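Local structure of Anapc5 protein (Xenopus laevis, 5BPZ) at residues 105-110 with 144-149; 34-39 with 71-76. The protein is a subunit of the anaphase-promoting complex (APC/C), the cell-cycle ubiquitin ligase, in which its helical N-terminal domain probably serves as part of the scaffold. All coordinates share one frame; numbering follows the deposited sequence.

Contact 1 (105-110 with 144-149); sequences DMEQFF and LSFSQV
Met106 meets Val149 through its terminal methyl: CE lies 3.6 Å from the backbone O of Val149 and 4.1 Å from its CG1, so one methyl touches both the main chain and the valine branch. Met106 reaches this point by leaving its helix extended, CG anti to the backbone N (chi1 -171°), and then bending at the thioether (chi3 67°). On the outer side, Glu107 brings its carboxylate close without a polar partner in 144-149; OE2 is 4.3 Å from Val149 CG1 and 4.4 Å from Phe146 CE1, and it meets the phenyl ring obliquely. Residues 146-149 form the first turn of helix 146-164. Ser145 is the N-cap, and its OG accepts a weak but nearly straight bond from Gln148 N (3.4 Å, 166°). With 121 Å² buried in total, the junction is light, and its one side-chain carbon pair is Met106 CE with Val149 CG1. It is a helix-helix contact of the all-helical Apc5 N-terminal domain, joining helix 103-114 to the start of helix 146-164. Around it, Met106 also packs on Leu152 and Tyr153 of helix 146-164, Ile35 of helix 32-46 and Met98 of helix 85-99, whereas Tyr141 of helix 129-142 touches both Glu107 and Val149.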
loop_
_atom_site.group_PDB
_atom_site.type_symbol
_atom_site.label_atom_id
_atom_site.label_comp_id
_atom_site.label_asym_id
_atom_site.label_seq_id
_atom_site.Cartn_x
_atom_site.Cartn_y
_atom_site.Cartn_z
ATOM N N ASP A 105 10.007 2.366 10.300
ATOM C CA ASP A 105 9.174 3.128 9.369
ATOM C C ASP A 105 8.048 2.291 8.775
ATOM O O ASP A 105 6.965 2.824 8.535
ATOM C CB ASP A 105 10.027 3.809 8.290
ATOM C CG ASP A 105 10.952 4.870 8.859
ATOM O OD1 ASP A 105 10.447 5.813 9.514
ATOM O OD2 ASP A 105 12.177 4.752 8.668
ATOM N N MET A 106 8.290 0.973 8.580
ATOM C CA MET A 106 7.279 0.036 8.093
ATOM C C MET A 106 6.294 -0.264 9.229
ATOM O O MET A 106 5.090 -0.248 8.997
ATOM C CB MET A 106 7.925 -1.253 7.552
ATOM C CG MET A 106 6.937 -2.168 6.827
ATOM S SD MET A 106 7.583 -3.790 6.348
ATOM C CE MET A 106 7.850 -4.548 8.006
ATOM N N GLU A 107 6.811 -0.485 10.462
ATOM C CA GLU A 107 6.031 -0.753 11.683
ATOM C C GLU A 107 5.128 0.439 12.034
ATOM O O GLU A 107 3.982 0.238 12.444
ATOM C CB GLU A 107 6.960 -1.073 12.872
ATOM C CG GLU A 107 7.939 -2.212 12.624
ATOM C CD GLU A 107 8.863 -2.527 13.782
ATOM O OE1 GLU A 107 9.606 -1.619 14.221
ATOM O OE2 GLU A 107 8.872 -3.697 14.228
ATOM N N GLN A 108 5.649 1.673 11.866
ATOM C CA GLN A 108 4.927 2.921 12.116
ATOM C C GLN A 108 3.805 3.111 11.089
ATOM O O GLN A 108 2.766 3.666 11.435
ATOM C CB GLN A 108 5.887 4.116 12.106
ATOM C CG GLN A 108 5.301 5.399 12.695
ATOM C CD GLN A 108 6.228 6.581 12.545
ATOM O OE1 GLN A 108 7.182 6.569 11.754
ATOM N NE2 GLN A 108 5.955 7.640 13.294
ATOM N N PHE A 109 4.010 2.653 9.836
ATOM C CA PHE A 109 2.977 2.729 8.796
ATOM C C PHE A 109 1.783 1.853 9.196
ATOM O O PHE A 109 0.638 2.282 9.057
ATOM C CB PHE A 109 3.511 2.331 7.399
ATOM C CG PHE A 109 2.404 2.090 6.385
ATOM C CD1 PHE A 109 1.654 3.148 5.882
ATOM C CD2 PHE A 109 2.065 0.798 5.996
ATOM C CE1 PHE A 109 0.602 2.920 4.989
ATOM C CE2 PHE A 109 1.016 0.572 5.097
ATOM C CZ PHE A 109 0.290 1.636 4.602
ATOM N N PHE A 110 2.065 0.629 9.683
ATOM C CA PHE A 110 1.055 -0.330 10.128
ATOM C C PHE A 110 0.268 0.172 11.339
ATOM O O PHE A 110 -0.951 -0.008 11.369
ATOM C CB PHE A 110 1.677 -1.715 10.381
ATOM C CG PHE A 110 1.788 -2.552 9.127
ATOM C CD1 PHE A 110 0.694 -3.259 8.643
ATOM C CD2 PHE A 110 2.983 -2.622 8.420
ATOM C CE1 PHE A 110 0.792 -4.022 7.475
ATOM C CE2 PHE A 110 3.084 -3.393 7.258
ATOM C CZ PHE A 110 1.987 -4.082 6.790
ATOM N N LEU A 144 2.890 -12.088 13.448
ATOM C CA LEU A 144 4.189 -12.001 12.820
ATOM C C LEU A 144 5.129 -13.182 13.086
ATOM O O LEU A 144 4.860 -14.305 12.672
ATOM C CB LEU A 144 4.893 -10.649 13.123
ATOM C CG LEU A 144 4.997 -10.094 14.555
ATOM C CD1 LEU A 144 6.436 -9.707 14.873
ATOM C CD2 LEU A 144 4.185 -8.834 14.692
ATOM N N SER A 145 6.245 -12.878 13.727
ATOM C CA SER A 145 7.455 -13.610 14.068
ATOM C C SER A 145 8.418 -12.526 13.648
ATOM O O SER A 145 8.337 -12.061 12.501
ATOM C CB SER A 145 7.629 -14.874 13.220
ATOM O OG SER A 145 8.972 -15.136 12.857
ATOM N N PHE A 146 9.231 -12.023 14.592
ATOM C CA PHE A 146 10.174 -10.936 14.322
ATOM C C PHE A 146 11.039 -11.196 13.083
ATOM O O PHE A 146 11.334 -10.253 12.348
ATOM C CB PHE A 146 11.023 -10.602 15.557
ATOM C CG PHE A 146 11.719 -9.265 15.469
ATOM C CD1 PHE A 146 10.997 -8.079 15.548
ATOM C CD2 PHE A 146 13.095 -9.190 15.282
ATOM C CE1 PHE A 146 11.640 -6.842 15.434
ATOM C CE2 PHE A 146 13.740 -7.954 15.189
ATOM C CZ PHE A 146 13.008 -6.789 15.264
ATOM N N SER A 147 11.388 -12.486 12.838
ATOM C CA SER A 147 12.142 -12.972 11.675
ATOM C C SER A 147 11.361 -12.642 10.404
ATOM O O SER A 147 11.910 -12.018 9.501
ATOM C CB SER A 147 12.344 -14.484 11.769
ATOM O OG SER A 147 12.787 -15.041 10.541
ATOM N N GLN A 148 10.061 -13.023 10.375
ATOM C CA GLN A 148 9.144 -12.808 9.259
ATOM C C GLN A 148 8.916 -11.319 8.959
ATOM O O GLN A 148 8.839 -10.948 7.780
ATOM C CB GLN A 148 7.825 -13.558 9.489
ATOM C CG GLN A 148 7.941 -15.083 9.404
ATOM C CD GLN A 148 6.595 -15.774 9.457
ATOM O OE1 GLN A 148 5.859 -15.702 10.447
ATOM N NE2 GLN A 148 6.250 -16.486 8.395
ATOM N N VAL A 149 8.858 -10.466 10.016
ATOM C CA VAL A 149 8.694 -9.007 9.884
ATOM C C VAL A 149 9.958 -8.381 9.291
ATOM O O VAL A 149 9.856 -7.531 8.400
ATOM C CB VAL A 149 8.220 -8.334 11.205
ATOM C CG1 VAL A 149 8.682 -6.881 11.322
ATOM C CG2 VAL A 149 6.709 -8.409 11.332
#

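Contact 2 (34-39 with 71-76); sequences KISVLV and MTLSKL. With EDO (1,2-ethanediol), chain B.
Ser36 and Leu76 join two helices of the all-helical Apc5 N-terminal domain, helix 32-46 meeting the capped N-terminal turn of helix 73-83. The approach is close, Ser36 CA to Leu73 CA being 7.6 Å, and it brings a small residue opposite two leucines.

The apolar contacts come first. Leu76 CD2 presses on Ser36 CB at 3.5 Å, tighter than usual for two carbons, and the same methyl lies 4.4 Å from Val37 N, so it rests against the helix backbone as well as the serine. In Leu76, CG stands anti to the backbone N (chi1 176°), which carries it out from the main chain, and the bend at chi2 turns CD2 onto Ser36. Leu73 adds a lighter touch, its CD1 reaching 4.1 Å from Ser36 OG. All four touching residues are buried, and Tyr159 of helix 146-164 packs against both Ser36 and Leu73.

The polar bonds of Ser36 and Thr72 run within their own helices. Ser36 OG, held beside its own backbone N at chi1 -57°, bonds to Pro32 O one turn earlier, so this buried hydroxyl has a partner although its neighbour across the interface is a methyl. Thr72 is the N-cap of helix 73-83: OG1 accepts from Lys75 N at 3.3 Å, and Thr72 O receives Leu76 N.

A 1,2-ethanediol, probably from the crystallisation liquor, occupies the helix start. It is also hydrogen-bonded to Tyr159 O, which links it to helix 146-164. Thr72 CB packs on its C2 at 3.5 Å, and Leu73 N donates to its O1 over 2.8 Å in a nearly straight bond of 169°.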
loop_
_atom_site.group_PDB
_atom_site.type_symbol
_atom_site.label_atom_id
_atom_site.label_comp_id
_atom_site.label_asym_id
_atom_site.label_seq_id
_atom_site.Cartn_x
_atom_site.Cartn_y
_atom_site.Cartn_z
ATOM N N LYS A 34 1.173 -5.958 -1.322
ATOM C CA LYS A 34 0.021 -5.775 -0.428
ATOM C C LYS A 34 0.191 -4.506 0.409
ATOM O O LYS A 34 -0.785 -3.794 0.609
ATOM C CB LYS A 34 -0.186 -7.000 0.482
ATOM C CG LYS A 34 -0.540 -8.290 -0.256
ATOM C CD LYS A 34 -2.036 -8.544 -0.342
ATOM C CE LYS A 34 -2.373 -10.018 -0.399
ATOM N NZ LYS A 34 -1.936 -10.657 -1.668
ATOM N N ILE A 35 1.439 -4.207 0.848
ATOM C CA ILE A 35 1.816 -3.003 1.610
ATOM C C ILE A 35 1.561 -1.769 0.738
ATOM O O ILE A 35 0.969 -0.786 1.193
ATOM C CB ILE A 35 3.297 -3.095 2.084
ATOM C CG1 ILE A 35 3.455 -4.168 3.196
ATOM C CG2 ILE A 35 3.822 -1.736 2.560
ATOM C CD1 ILE A 35 4.966 -4.600 3.505
ATOM N N SER A 36 1.967 -1.859 -0.532
ATOM C CA SER A 36 1.795 -0.813 -1.538
ATOM C C SER A 36 0.309 -0.513 -1.793
ATOM O O SER A 36 -0.071 0.641 -1.982
ATOM C CB SER A 36 2.524 -1.216 -2.812
ATOM O OG SER A 36 3.891 -1.457 -2.514
ATOM N N VAL A 37 -0.537 -1.547 -1.725
ATOM C CA VAL A 37 -1.992 -1.419 -1.861
ATOM C C VAL A 37 -2.563 -0.697 -0.619
ATOM O O VAL A 37 -3.409 0.187 -0.760
ATOM C CB VAL A 37 -2.677 -2.772 -2.163
ATOM C CG1 VAL A 37 -4.197 -2.637 -2.136
ATOM C CG2 VAL A 37 -2.219 -3.307 -3.521
ATOM N N LEU A 38 -2.042 -1.025 0.576
ATOM C CA LEU A 38 -2.421 -0.362 1.827
ATOM C C LEU A 38 -2.050 1.117 1.759
ATOM O O LEU A 38 -2.867 1.950 2.124
ATOM C CB LEU A 38 -1.763 -1.035 3.051
ATOM C CG LEU A 38 -2.206 -2.464 3.381
ATOM C CD1 LEU A 38 -1.309 -3.067 4.443
ATOM C CD2 LEU A 38 -3.691 -2.521 3.835
ATOM N N VAL A 39 -0.837 1.441 1.247
ATOM C CA VAL A 39 -0.326 2.809 1.034
ATOM C C VAL A 39 -1.299 3.530 0.073
ATOM O O VAL A 39 -1.693 4.667 0.337
ATOM C CB VAL A 39 1.133 2.798 0.480
ATOM C CG1 VAL A 39 1.535 4.157 -0.089
ATOM C CG2 VAL A 39 2.132 2.342 1.546
ATOM N N MET A 71 1.896 -7.896 -8.206
ATOM C CA MET A 71 2.531 -7.338 -9.399
ATOM C C MET A 71 3.693 -6.456 -8.941
ATOM O O MET A 71 3.778 -6.140 -7.761
ATOM C CB MET A 71 1.509 -6.547 -10.254
ATOM C CG MET A 71 1.053 -5.246 -9.611
ATOM S SD MET A 71 -0.253 -4.358 -10.492
ATOM C CE MET A 71 -1.516 -5.608 -10.598
ATOM N N THR A 72 4.579 -6.061 -9.863
ATOM C CA THR A 72 5.713 -5.188 -9.547
ATOM C C THR A 72 5.203 -3.784 -9.142
ATOM O O THR A 72 4.086 -3.399 -9.511
ATOM C CB THR A 72 6.639 -5.068 -10.775
ATOM O OG1 THR A 72 5.957 -4.372 -11.808
ATOM C CG2 THR A 72 7.176 -6.415 -11.269
ATOM N N LEU A 73 6.037 -3.008 -8.424
ATOM C CA LEU A 73 5.687 -1.639 -8.061
ATOM C C LEU A 73 5.444 -0.780 -9.346
ATOM O O LEU A 73 4.532 0.034 -9.371
ATOM C CB LEU A 73 6.793 -1.006 -7.194
ATOM C CG LEU A 73 6.536 0.422 -6.678
ATOM C CD1 LEU A 73 5.237 0.515 -5.902
ATOM C CD2 LEU A 73 7.692 0.901 -5.824
ATOM N N SER A 74 6.262 -0.987 -10.385
ATOM C CA SER A 74 6.208 -0.292 -11.674
ATOM C C SER A 74 4.827 -0.420 -12.316
ATOM O O SER A 74 4.259 0.593 -12.731
ATOM C CB SER A 74 7.285 -0.835 -12.609
ATOM O OG SER A 74 7.426 -0.007 -13.750
ATOM N N LYS A 75 4.260 -1.646 -12.325
ATOM C CA LYS A 75 2.931 -1.909 -12.878
ATOM C C LYS A 75 1.838 -1.278 -12.031
ATOM O O LYS A 75 0.913 -0.678 -12.579
ATOM C CB LYS A 75 2.677 -3.407 -13.070
ATOM C CG LYS A 75 1.605 -3.676 -14.123
ATOM C CD LYS A 75 1.353 -5.161 -14.317
ATOM C CE LYS A 75 -0.078 -5.454 -14.685
ATOM N NZ LYS A 75 -0.457 -6.848 -14.326
ATOM N N LEU A 76 1.950 -1.397 -10.701
ATOM C CA LEU A 76 0.981 -0.814 -9.779
ATOM C C LEU A 76 0.903 0.697 -9.944
ATOM O O LEU A 76 -0.199 1.220 -10.058
ATOM C CB LEU A 76 1.299 -1.187 -8.324
ATOM C CG LEU A 76 0.399 -0.561 -7.256
ATOM C CD1 LEU A 76 -1.069 -0.998 -7.428
ATOM C CD2 LEU A 76 0.889 -0.906 -5.879
HETATM C C1 EDO B . 9.365 -3.743 -8.828
HETATM O O1 EDO B . 8.660 -3.740 -7.614
HETATM C C2 EDO B . 8.946 -2.595 -9.742
HETATM O O2 EDO B . 9.575 -2.726 -10.986
#

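How the contacts relate
From the N terminus, helix 32-46 supplies 34-39, and the chain runs through helix 52-67 before 71-76 returns to it, closing contact 2 across 31 residues. Helix 85-99 follows, and 105-110 then opens contact 1, which 144-149 closes after helix 129-142. The two loops are therefore in series, neither nested nor crossed, and their centres lie about 17 Å apart. They nevertheless meet through the first segment of each: Phe109 CZ is 3.5 Å from Val39 N, and Phe110 CE1 is 3.8 Å from Leu38 CD1. Helix 32-46 thus touches both helix 73-83 and helix 103-114, and through the latter it is joined to the start of helix 146-164.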